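Histidine acid phosphatase (PDB 6RXD) is a phytase of the histidine acid phosphatase family that probably removes phosphate groups from inositol polyphosphates and converts 2,3-bisphosphoglycerate to 2-phosphoglycerate. Local coordinates at residues A[14-19]-A[112-117]; A[89-94]-A[316-321]; A[274-279]-A[292-297]; A[282-285]-A[290-293]; A[306-311]-A[332-337]. All blocks are in the same frame, centred on the assembly; numbering follows the deposited sequence. Where two conformers were deposited one is given.

Interaction 1 of 5, residues A[14-19]-A[112-117]; sequences QPYVAP and GERAYQ
Arg114 reaches from helix 102-118 to meet Tyr16, Ala18 and Pro19 of the extended N-terminal segment 14-19, which runs along the surface of this branch 2 histidine phosphatase fold. The guanidinium is the central flat group. Over one of its faces lie the Pro19 ring and the Ala18 methyl: Pro19 CD and CG are each 3.5 Å from Arg114 NE, and Ala18 CB is 3.7 Å from Arg114 NH2. Pro19 and Arg114 approach from opposite directions, and Pro19 CG also reaches the aliphatic stem, 3.8 Å from Arg114 CD. Tyr16 meets the same group differently. Its ring plane is only 13° from that of the guanidinium, so the two planes are nearly parallel, but NH2 lies at the ring edge and not over its face, and no cation-pi stack forms. A bend at chi3 (-65°) turns the end of the Arg114 chain into this position. No hydrogen bond crosses between the segments; Glu474 supplies the polar link, its OE2 in a salt bridge with Arg114 NE and its OE1 hydrogen-bonded to Tyr16 OH. The edge contact itself runs from Tyr16 CE2 to Arg114 NH2, at 3.9 Å.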
# COMPACT_ATOMS: atom_id res chain seq x y z
N GLN A 14 -7.94 -1.89 1.86
CA GLN A 14 -8.43 -3.16 1.35
C GLN A 14 -7.47 -4.32 1.67
O GLN A 14 -6.29 -4.27 1.31
CB GLN A 14 -8.60 -3.06 -0.17
CG GLN A 14 -8.86 -4.38 -0.87
CD GLN A 14 -10.16 -5.00 -0.46
OE1 GLN A 14 -11.21 -4.35 -0.50
NE2 GLN A 14 -10.12 -6.28 -0.08
N PRO A 15 -7.96 -5.35 2.37
CA PRO A 15 -7.03 -6.48 2.57
C PRO A 15 -6.66 -7.17 1.26
O PRO A 15 -7.48 -7.29 0.34
CB PRO A 15 -7.84 -7.43 3.46
CG PRO A 15 -8.77 -6.50 4.23
CD PRO A 15 -9.17 -5.48 3.19
N TYR A 16 -5.40 -7.60 1.16
CA TYR A 16 -4.94 -8.29 -0.04
C TYR A 16 -5.84 -9.46 -0.38
O TYR A 16 -6.22 -10.24 0.50
CB TYR A 16 -3.53 -8.81 0.18
CG TYR A 16 -2.86 -9.30 -1.08
CD1 TYR A 16 -2.52 -8.41 -2.08
CD2 TYR A 16 -2.56 -10.64 -1.26
CE1 TYR A 16 -1.89 -8.84 -3.25
CE2 TYR A 16 -1.93 -11.09 -2.41
CZ TYR A 16 -1.60 -10.18 -3.40
OH TYR A 16 -0.97 -10.64 -4.54
N VAL A 17 -6.16 -9.59 -1.66
CA VAL A 17 -6.94 -10.72 -2.14
C VAL A 17 -5.99 -11.71 -2.81
O VAL A 17 -5.52 -11.47 -3.92
CB VAL A 17 -8.02 -10.28 -3.13
CG1 VAL A 17 -8.83 -11.49 -3.60
CG2 VAL A 17 -8.94 -9.26 -2.47
N ALA A 18 -5.69 -12.81 -2.12
CA ALA A 18 -4.76 -13.81 -2.66
C ALA A 18 -5.40 -14.53 -3.85
O ALA A 18 -6.62 -14.68 -3.90
CB ALA A 18 -4.39 -14.81 -1.58
N PRO A 19 -4.58 -14.96 -4.82
CA PRO A 19 -5.17 -15.63 -5.98
C PRO A 19 -5.77 -16.97 -5.60
O PRO A 19 -5.24 -17.67 -4.73
CB PRO A 19 -3.97 -15.82 -6.91
CG PRO A 19 -2.78 -15.93 -5.97
CD PRO A 19 -3.10 -14.93 -4.88
N GLY A 112 5.02 -14.97 -0.50
CA GLY A 112 6.32 -15.64 -0.52
C GLY A 112 6.26 -17.10 -0.91
O GLY A 112 7.06 -17.56 -1.73
N GLU A 113 5.32 -17.85 -0.32
CA GLU A 113 5.08 -19.24 -0.72
C GLU A 113 4.86 -19.34 -2.22
O GLU A 113 5.46 -20.17 -2.90
CB GLU A 113 3.81 -19.80 -0.08
CG GLU A 113 3.78 -19.99 1.41
CD GLU A 113 2.50 -20.70 1.83
OE1 GLU A 113 1.40 -20.18 1.54
OE2 GLU A 113 2.60 -21.80 2.41
N ARG A 114 3.96 -18.51 -2.74
CA ARG A 114 3.59 -18.60 -4.14
C ARG A 114 4.68 -18.06 -5.08
O ARG A 114 4.74 -18.45 -6.25
CB ARG A 114 2.25 -17.89 -4.40
CG ARG A 114 1.09 -18.52 -3.62
CD ARG A 114 -0.25 -17.88 -3.97
NE ARG A 114 -0.30 -16.48 -3.56
CZ ARG A 114 -0.71 -16.06 -2.36
NH1 ARG A 114 -1.09 -16.93 -1.44
NH2 ARG A 114 -0.72 -14.77 -2.08
N ALA A 115 5.53 -17.17 -4.57
CA ALA A 115 6.66 -16.71 -5.37
C ALA A 115 7.62 -17.88 -5.64
O ALA A 115 8.11 -18.04 -6.77
CB ALA A 115 7.39 -15.55 -4.68
N TYR A 116 7.88 -18.70 -4.64
CA TYR A 116 8.71 -19.88 -4.89
C TYR A 116 8.00 -20.83 -5.85
O TYR A 116 8.60 -21.32 -6.81
CB TYR A 116 9.07 -20.63 -3.61
CG TYR A 116 9.66 -21.98 -3.94
CD1 TYR A 116 10.93 -22.08 -4.50
CD2 TYR A 116 8.93 -23.15 -3.74
CE1 TYR A 116 11.48 -23.32 -4.84
CE2 TYR A 116 9.47 -24.39 -4.08
CZ TYR A 116 10.74 -24.46 -4.62
OH TYR A 116 11.26 -25.69 -4.96
N GLN A 117 6.72 -21.08 -5.58
CA GLN A 117 5.96 -22.08 -6.33
C GLN A 117 5.87 -21.75 -7.81
O GLN A 117 6.02 -22.63 -8.66
CB GLN A 117 4.58 -22.27 -5.70
CG GLN A 117 4.65 -23.00 -4.37
CD GLN A 117 3.35 -22.98 -3.59
OE1 GLN A 117 2.42 -22.24 -3.91
NE2 GLN A 117 3.28 -23.79 -2.54

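Interaction 2 of 5, residues A[89-94]-A[316-321]. With ZN (zinc ion), chain D.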
# COMPACT_ATOMS: atom_id res chain seq x y z
N THR A 89 -9.39 -0.99 20.58
CA THR A 89 -8.30 -0.45 21.38
C THR A 89 -7.52 -1.58 22.05
O THR A 89 -6.29 -1.62 22.00
CB THR A 89 -8.84 0.55 22.40
OG1 THR A 89 -9.36 1.68 21.69
CG2 THR A 89 -7.74 1.02 23.37
N ALA A 90 -8.25 -2.52 22.65
CA ALA A 90 -7.59 -3.65 23.30
C ALA A 90 -6.78 -4.49 22.33
O ALA A 90 -5.72 -4.99 22.68
CB ALA A 90 -8.62 -4.51 24.03
N ALA A 91 -7.27 -4.65 21.11
CA ALA A 91 -6.54 -5.41 20.10
C ALA A 91 -5.23 -4.71 19.75
O ALA A 91 -4.18 -5.35 19.59
CB ALA A 91 -7.40 -5.59 18.86
N ASN A 92 -5.29 -3.39 19.64
CA ASN A 92 -4.09 -2.61 19.35
C ASN A 92 -3.09 -2.54 20.50
O ASN A 92 -1.88 -2.56 20.29
CB ASN A 92 -4.48 -1.20 18.91
CG ASN A 92 -4.87 -1.15 17.46
OD1 ASN A 92 -4.00 -1.16 16.59
ND2 ASN A 92 -6.18 -1.12 17.19
N VAL A 93 -3.60 -2.48 21.73
CA VAL A 93 -2.73 -2.46 22.89
C VAL A 93 -1.93 -3.76 22.95
O VAL A 93 -0.72 -3.75 23.18
CB VAL A 93 -3.53 -2.22 24.18
CG1 VAL A 93 -2.70 -2.59 25.41
CG2 VAL A 93 -3.97 -0.77 24.25
N GLU A 94 -2.60 -4.87 22.69
CA GLU A 94 -1.93 -6.16 22.71
C GLU A 94 -0.91 -6.32 21.59
O GLU A 94 0.19 -6.84 21.81
CB GLU A 94 -2.96 -7.28 22.63
CG GLU A 94 -2.32 -8.64 22.60
CD GLU A 94 -3.33 -9.71 22.36
OE1 GLU A 94 -3.34 -10.69 23.13
OE2 GLU A 94 -4.11 -9.57 21.40
N ALA A 316 -11.07 -4.15 9.32
CA ALA A 316 -10.93 -5.20 8.30
C ALA A 316 -9.51 -5.75 8.27
O ALA A 316 -9.29 -6.94 8.04
CB ALA A 316 -11.33 -4.67 6.93
N ASP A 317 -8.54 -4.86 8.47
CA ASP A 317 -7.13 -5.24 8.47
C ASP A 317 -6.78 -5.98 9.73
O ASP A 317 -5.79 -6.73 9.77
CB ASP A 317 -6.26 -3.98 8.35
CG ASP A 317 -6.38 -3.31 7.01
OD1 ASP A 317 -5.75 -2.25 6.82
OD2 ASP A 317 -7.11 -3.86 6.14
N MET A 318 -7.59 -5.79 10.77
CA MET A 318 -7.36 -6.44 12.06
C MET A 318 -8.29 -7.63 12.26
O MET A 318 -8.64 -7.98 13.40
CB MET A 318 -7.52 -5.44 13.22
CG MET A 318 -6.59 -4.24 13.08
SD MET A 318 -6.54 -3.25 14.59
CE MET A 318 -5.58 -4.32 15.67
N HIS A 319 -8.70 -8.24 11.16
CA HIS A 319 -9.59 -9.39 11.21
C HIS A 319 -9.10 -10.48 12.16
O HIS A 319 -9.89 -11.05 12.91
CB HIS A 319 -9.77 -9.95 9.80
CG HIS A 319 -10.69 -11.13 9.74
ND1 HIS A 319 -10.25 -12.43 9.91
CD2 HIS A 319 -12.03 -11.21 9.54
CE1 HIS A 319 -11.27 -13.25 9.81
NE2 HIS A 319 -12.36 -12.54 9.59
N ASN A 320 -7.80 -10.77 12.14
CA ASN A 320 -7.29 -11.86 12.97
C ASN A 320 -7.35 -11.55 14.45
O ASN A 320 -7.36 -12.45 15.28
CB ASN A 320 -5.86 -12.25 12.58
CG ASN A 320 -5.77 -12.83 11.19
OD1 ASN A 320 -6.61 -12.57 10.33
ND2 ASN A 320 -4.75 -13.65 10.96
N GLU A 321 -7.36 -10.27 14.78
CA GLU A 321 -7.40 -9.82 16.16
C GLU A 321 -8.84 -9.61 16.61
O GLU A 321 -9.09 -9.28 17.76
CB GLU A 321 -6.62 -8.51 16.31
CG GLU A 321 -5.10 -8.65 16.12
CD GLU A 321 -4.67 -8.79 14.67
OE1 GLU A 321 -5.37 -8.26 13.78
OE2 GLU A 321 -3.63 -9.43 14.42
ZN ZN D . -5.79 -10.55 22.59
O HOH W 1 -6.44 -10.32 24.91
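Ala91 and Asn92 of helix 75-95 pack against Met318 and Glu321, which belong to the turn that follows helix 301-317. Met318 has the largest share of the contact. Its CG stands beside the backbone N (chi1 -57°) and the chain bends at chi3 (72°), which brings both SD and CE to the helix. CE lies 3.9 Å from Ala91 CB, while SD is 3.4 Å from Asn92 ND2. The thioether crosses the Asn92 side chain at about a right angle, with SD and CE on the same side of the amide plane, and CE also approaches the amide carbon, 3.7 Å from Asn92 CG. This is packing of a polarisable sulfur against an amide whose hydrogen bonds go to other partners: Asn92 ND2 donates to Ile88 O, one turn back, and Asn92 OD1 accepts from Leu50 N. Those two bonds should hold the amide in a defined rotation against the methionine. Glu321 contributes only its base, with CB 4.0 Å from Ala91 CB; a bend at chi2 (77°) carries its carboxylate off to Gly102 N. One turn beyond Ala91 on the helix, the extended side chain of Glu94 holds a zinc ion through both oxygens, OE1 at 2.5 Å and OE2 at 2.3 Å. With water 1 and His326, this forms a zinc site of one bidentate carboxylate and one imidazole, set beside the buried helix-to-turn packing.

Interaction 3 of 5, residues A[274-279]-A[292-297]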
# COMPACT_ATOMS: atom_id res chain seq x y z
N GLY A 274 -7.12 18.88 29.47
CA GLY A 274 -6.79 17.54 29.91
C GLY A 274 -5.31 17.25 29.70
O GLY A 274 -4.60 18.02 29.07
N GLY A 275 -4.86 16.12 30.23
CA GLY A 275 -3.46 15.76 30.12
C GLY A 275 -3.22 14.78 29.00
O GLY A 275 -4.17 14.28 28.38
N LYS A 276 -1.96 14.51 28.72
CA LYS A 276 -1.58 13.48 27.76
C LYS A 276 -2.21 12.16 28.16
O LYS A 276 -2.19 11.81 29.34
CB LYS A 276 -0.07 13.32 27.75
CG LYS A 276 0.42 12.75 26.45
CD LYS A 276 1.66 11.91 26.61
CE LYS A 276 1.99 11.33 25.26
NZ LYS A 276 0.71 11.15 24.51
N ASN A 277 -2.75 11.42 27.20
CA ASN A 277 -3.44 10.18 27.52
C ASN A 277 -2.73 8.96 26.95
O ASN A 277 -1.86 9.08 26.09
CB ASN A 277 -4.89 10.25 27.02
CG ASN A 277 -5.82 9.32 27.78
OD1 ASN A 277 -5.47 8.80 28.84
ND2 ASN A 277 -7.03 9.13 27.25
N CYS A 278 -3.08 7.79 27.48
CA CYS A 278 -2.51 6.53 27.03
C CYS A 278 -3.65 5.52 26.94
O CYS A 278 -4.54 5.53 27.78
CB CYS A 278 -1.46 6.05 28.03
SG CYS A 278 -0.58 4.54 27.57
N ALA A 279 -3.61 4.65 25.93
CA ALA A 279 -4.62 3.61 25.79
C ALA A 279 -4.69 2.76 27.06
O ALA A 279 -3.65 2.44 27.65
CB ALA A 279 -4.31 2.75 24.60
N GLY A 292 -1.42 9.20 22.36
CA GLY A 292 -1.67 10.02 21.19
C GLY A 292 -1.29 11.48 21.35
O GLY A 292 -0.95 11.93 22.45
N GLU A 293 -1.34 12.23 20.25
CA GLU A 293 -1.03 13.65 20.29
C GLU A 293 -2.27 14.41 20.73
O GLU A 293 -3.35 14.18 20.21
CB GLU A 293 -0.58 14.13 18.91
CG GLU A 293 0.74 13.53 18.48
CD GLU A 293 1.09 13.93 17.08
OE1 GLU A 293 0.29 14.69 16.49
OE2 GLU A 293 2.15 13.50 16.57
N VAL A 294 -2.10 15.35 21.66
CA VAL A 294 -3.24 16.01 22.27
C VAL A 294 -3.97 16.96 21.33
O VAL A 294 -5.11 17.30 21.57
CB VAL A 294 -2.85 16.77 23.57
CG1 VAL A 294 -2.21 15.83 24.56
CG2 VAL A 294 -1.91 17.95 23.26
N SER A 295 -3.33 17.40 20.26
CA SER A 295 -3.93 18.37 19.36
C SER A 295 -4.96 17.74 18.44
O SER A 295 -5.77 18.43 17.83
CB SER A 295 -2.87 19.07 18.52
OG SER A 295 -2.15 20.00 19.29
N LYS A 296 -4.91 16.41 18.32
CA LYS A 296 -5.88 15.69 17.50
C LYS A 296 -7.28 15.91 18.09
O LYS A 296 -7.45 15.90 19.32
CB LYS A 296 -5.56 14.19 17.47
CG LYS A 296 -4.23 13.82 16.80
CD LYS A 296 -4.17 14.26 15.34
CE LYS A 296 -2.80 13.91 14.73
NZ LYS A 296 -2.65 14.41 13.34
N LYS A 297 -8.28 16.10 17.23
CA LYS A 297 -9.58 16.55 17.70
C LYS A 297 -10.77 16.15 16.82
O LYS A 297 -10.61 15.82 15.64
CB LYS A 297 -9.57 18.08 17.85
CG LYS A 297 -9.29 18.84 16.57
CD LYS A 297 -8.94 20.29 16.93
CE LYS A 297 -8.05 20.95 15.90
NZ LYS A 297 -7.60 22.28 16.42
O HOH W 2 -3.03 12.11 24.48
O HOH W 3 -3.92 9.75 23.69
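Gly292 O is gripped from two quarters: by the ammonium of Lys276, whose NZ is 2.8 Å away, and by water 2, at 2.9 Å. The lysine donor is tilted 29° from the carbonyl plane. Lys276 has two conformers, and this bond belongs to one of them, so it may be only partly populated. In that conformer CG is anti to the backbone N (chi1 -156°), and bends at chi2 and chi4 return the end of the chain across to the opposite segment.

Two waters fill the gap between the backbones. Water 2 accepts from Asn277 N at 2.8 Å and passes the link on to Gly292 O. Water 3 accepts from Gly292 N at 2.9 Å and makes a weak bond to Asn277 O, 3.2 Å away. Each water also has other acceptors nearby, so the donating half of each bridge is less certain than the accepting half. Beyond this polar part, Val294 adds an apolar touch, with CG1 lying 4.0 Å from Lys276 CA; Val294 itself sits in the type I turn from Glu293 to Lys296.

Both segments belong to the long excursion between strands 264-265 and 297-298. They are joined by the two water bridges and, in one lysine conformer, by a charge-assisted bond as well. Gly292 N and Asn277 O, 3.8 Å apart, are too distant to pair directly, and it is water that satisfies the backbone polar groups of these two residues.

Interaction 4 of 5, residues A[282-285]-A[290-293]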
# COMPACT_ATOMS: atom_id res chain seq x y z
N ALA A 282 -2.06 -0.08 28.31
CA ALA A 282 -0.81 0.08 27.59
C ALA A 282 0.31 0.58 28.50
O ALA A 282 0.07 1.31 29.46
CB ALA A 282 -0.99 1.02 26.41
N ASP A 283 1.54 0.20 28.15
CA ASP A 283 2.74 0.66 28.84
C ASP A 283 3.40 1.69 27.94
O ASP A 283 3.96 1.33 26.89
CB ASP A 283 3.69 -0.52 29.07
CG ASP A 283 4.93 -0.16 29.88
OD1 ASP A 283 5.45 -1.05 30.58
OD2 ASP A 283 5.40 1.00 29.81
N ALA A 284 3.35 2.95 28.35
CA ALA A 284 3.84 4.06 27.53
C ALA A 284 5.32 3.92 27.16
O ALA A 284 5.75 4.41 26.11
CB ALA A 284 3.59 5.39 28.23
N SER A 285 6.10 3.28 28.02
CA SER A 285 7.54 3.16 27.78
C SER A 285 7.87 2.08 26.74
O SER A 285 8.92 2.12 26.11
CB SER A 285 8.30 2.89 29.08
OG SER A 285 8.08 1.56 29.54
N ALA A 290 0.91 4.25 21.84
CA ALA A 290 -0.33 4.08 22.59
C ALA A 290 -0.73 5.37 23.30
O ALA A 290 -1.81 5.47 23.88
CB ALA A 290 -0.21 2.94 23.59
N CYS A 291 0.14 6.37 23.23
CA CYS A 291 -0.14 7.68 23.75
C CYS A 291 -0.23 8.66 22.59
O CYS A 291 0.77 8.92 21.91
CB CYS A 291 0.99 8.10 24.69
SG CYS A 291 1.32 6.92 26.00
N GLY A 292 -1.42 9.20 22.36
CA GLY A 292 -1.67 10.02 21.19
C GLY A 292 -1.29 11.48 21.35
O GLY A 292 -0.95 11.93 22.45
N GLU A 293 -1.34 12.23 20.25
CA GLU A 293 -1.03 13.65 20.29
C GLU A 293 -2.27 14.41 20.73
O GLU A 293 -3.35 14.18 20.21
CB GLU A 293 -0.58 14.13 18.91
CG GLU A 293 0.74 13.53 18.48
CD GLU A 293 1.09 13.93 17.08
OE1 GLU A 293 0.29 14.69 16.49
OE2 GLU A 293 2.15 13.50 16.57
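Cys291 reaches across to Ala284 with its sulfur, and the course of its side chain explains the contact. CB lies close to the backbone oxygen of Asn277, on the neighbouring run of the same excursion. From there SG stands beside the backbone N, anti to the carbonyl carbon (chi1 -54°), and arrives 3.5 Å from Ala284 CB. The same sulfur is also 4.1 Å from Ala284 CA, so it lies against the base of that residue as well as its methyl. Next to this pair a second apolar contact forms methyl to methyl: Ala282 CB is 3.5 Å from Ala290 CB, closer than carbons usually pack. Ala290 also touches Tyr97. Neither pair involves a hydrogen bond between the segments.

Polar bonds instead shape the 282-285 side from within. Asp283 OD2 accepts from Ser285 N at 3.0 Å and from Ser285 OG at 2.8 Å. Both donors come from the same face of the carboxylate plane, the amide on the anti side of OD2 and the hydroxyl on the syn side. Cys291 has been seen in a disulfide with Cys278 in structures of this protein; here Cys278 has two conformers, and the state of the bond is doubtful. The bond from Ser285 N to the Asp283 carboxylate, two residues back, makes an Asx turn, within the long loop between strands 264-265 and 297-298, where residues 282-285 and 290-293 come back together.

Interaction 5 of 5, residues A[306-311]-A[332-337]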
# COMPACT_ATOMS: atom_id res chain seq x y z
N MET A 306 -15.59 10.48 9.83
CA MET A 306 -14.37 10.01 9.18
C MET A 306 -13.52 9.21 10.16
O MET A 306 -12.86 8.26 9.75
CB MET A 306 -13.57 11.18 8.58
CG MET A 306 -14.20 11.80 7.32
SD MET A 306 -14.41 10.66 5.92
CE MET A 306 -12.77 9.94 5.87
N ASP A 307 -13.54 9.56 11.44
CA ASP A 307 -12.85 8.75 12.43
C ASP A 307 -13.49 7.36 12.54
O ASP A 307 -12.77 6.35 12.62
CB ASP A 307 -12.81 9.44 13.80
CG ASP A 307 -11.91 10.65 13.81
OD1 ASP A 307 -11.28 10.92 12.77
OD2 ASP A 307 -11.84 11.33 14.85
N LEU A 308 -14.81 7.31 12.51
CA LEU A 308 -15.53 6.04 12.59
C LEU A 308 -15.25 5.21 11.34
O LEU A 308 -15.04 3.99 11.43
CB LEU A 308 -17.05 6.27 12.76
CG LEU A 308 -17.90 5.01 13.00
CD1 LEU A 308 -17.36 4.28 14.22
CD2 LEU A 308 -19.35 5.41 13.23
N TYR A 309 -15.23 5.86 10.18
CA TYR A 309 -14.87 5.18 8.94
C TYR A 309 -13.45 4.63 9.02
O TYR A 309 -13.18 3.52 8.57
CB TYR A 309 -15.03 6.10 7.74
CG TYR A 309 -14.54 5.48 6.45
CD1 TYR A 309 -15.27 4.48 5.81
CD2 TYR A 309 -13.36 5.90 5.86
CE1 TYR A 309 -14.80 3.91 4.63
CE2 TYR A 309 -12.90 5.34 4.69
CZ TYR A 309 -13.62 4.34 4.08
OH TYR A 309 -13.14 3.79 2.92
N ASN A 310 -12.52 5.41 9.59
CA ASN A 310 -11.15 4.91 9.73
C ASN A 310 -11.07 3.66 10.62
O ASN A 310 -10.23 2.78 10.40
CB ASN A 310 -10.20 6.00 10.23
CG ASN A 310 -9.60 6.80 9.08
OD1 ASN A 310 -8.65 6.36 8.43
ND2 ASN A 310 -10.16 7.97 8.81
N LEU A 311 -11.94 3.58 11.62
CA LEU A 311 -11.95 2.38 12.46
C LEU A 311 -12.53 1.20 11.70
O LEU A 311 -12.03 0.08 11.82
CB LEU A 311 -12.71 2.62 13.77
CG LEU A 311 -12.09 3.65 14.72
CD1 LEU A 311 -12.89 3.66 16.02
CD2 LEU A 311 -10.62 3.34 15.01
N GLN A 332 -21.21 -3.17 11.21
CA GLN A 332 -22.65 -3.01 11.44
C GLN A 332 -23.15 -1.59 11.19
O GLN A 332 -24.35 -1.39 11.01
CB GLN A 332 -23.01 -3.38 12.87
CG GLN A 332 -22.62 -2.29 13.85
CD GLN A 332 -22.92 -2.67 15.27
OE1 GLN A 332 -24.04 -2.48 15.74
NE2 GLN A 332 -21.93 -3.22 15.96
N TYR A 333 -22.24 -0.61 11.19
CA TYR A 333 -22.63 0.77 10.96
C TYR A 333 -22.58 1.13 9.49
O TYR A 333 -22.92 2.25 9.10
CB TYR A 333 -21.71 1.74 11.72
CG TYR A 333 -21.65 1.49 13.21
CD1 TYR A 333 -22.80 1.55 13.99
CD2 TYR A 333 -20.44 1.21 13.83
CE1 TYR A 333 -22.74 1.32 15.36
CE2 TYR A 333 -20.37 0.99 15.20
CZ TYR A 333 -21.52 1.04 15.95
OH TYR A 333 -21.48 0.81 17.31
N PHE A 334 -22.18 0.17 8.66
CA PHE A 334 -22.00 0.46 7.23
C PHE A 334 -22.76 -0.52 6.34
O PHE A 334 -22.28 -0.91 5.28
CB PHE A 334 -20.51 0.46 6.88
CG PHE A 334 -19.75 1.60 7.52
CD1 PHE A 334 -19.66 2.83 6.89
CD2 PHE A 334 -19.16 1.45 8.78
CE1 PHE A 334 -18.96 3.88 7.47
CE2 PHE A 334 -18.47 2.51 9.37
CZ PHE A 334 -18.37 3.72 8.71
N GLN A 335 -23.96 -0.89 6.78
CA GLN A 335 -24.81 -1.86 6.09
C GLN A 335 -25.91 -1.16 5.30
O GLN A 335 -26.31 -0.05 5.66
CB GLN A 335 -25.46 -2.81 7.10
CG GLN A 335 -24.46 -3.65 7.89
CD GLN A 335 -23.67 -4.59 7.02
OE1 GLN A 335 -24.23 -5.46 6.35
NE2 GLN A 335 -22.35 -4.40 6.99
N GLY A 336 -26.40 -1.80 4.24
CA GLY A 336 -27.49 -1.24 3.47
C GLY A 336 -27.19 0.14 2.94
O GLY A 336 -26.14 0.36 2.33
N ALA A 337 -28.10 1.08 3.18
CA ALA A 337 -27.94 2.44 2.68
C ALA A 337 -26.68 3.12 3.23
O ALA A 337 -26.13 4.04 2.61
CB ALA A 337 -29.18 3.27 2.98
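Helix 301-317 is met by the connection ahead of helix 339-357, where Tyr333 and Phe334 pack on Leu308 and Tyr309 in the interior of the helical part of the phosphatase. Phe334 has the largest share of the contact. Its CZ lies 3.8 Å from Tyr309 CA, so the ring touches the helix backbone itself, and CE1 is 4.1 Å from Tyr309 CD1. Tyr309 and Phe334 cross at about a right angle, but CE1 sits at the edge of the tyrosine ring, near its plane, and not over a face. Tyr309 is brought alongside by its first torsion, CG anti to the backbone N (chi1 174°). Leu308 meets Phe334 at CE2, which is 4.4 Å from the leucine CG and 4.3 Å from its backbone O. The leucine also serves the second aromatic ring: CD1 comes within 4.4 Å of Tyr333 CD2, approaching obliquely.

Phe334 also stacks with Tyr312, one turn along the helix. Its side chain lies about 5 Å from that of Asp341, a residue that binds zinc in another structure of this protein, although no zinc is bound there in this chain.

No hydrogen bond joins the two segments. The phenol hydroxyls find partners beyond them, Tyr309 OH with Tyr9 O and Tyr333 OH with Asn84 ND2. What holds the connection to the helix is thus mainly van der Waals contact among carbon surfaces, with the two phenol hydroxyls bonded outside the segments.

In the fold
From the N terminus, interaction 1 closes first, laying the leading segment against helix 102-118. Interaction 2 begins inside that span, on helix 75-95, and closes beyond it at the end of helix 301-317, so the two cross; they touch where Pro15 packs on Ala316 and Asp317. Nested within the long loop closed by interaction 2 are interactions 3 and 4, which end on the same run of chain around Gly292 and Glu293 and are joined by the backbone bond between Ala279 and Ala290. Ala279 and Ala282 set this excursion against Val93 of helix 75-95. Interaction 5 starts on helix 301-317, shared with interaction 2, crosses it along the chain and ties that helix to the approach of helix 339-357.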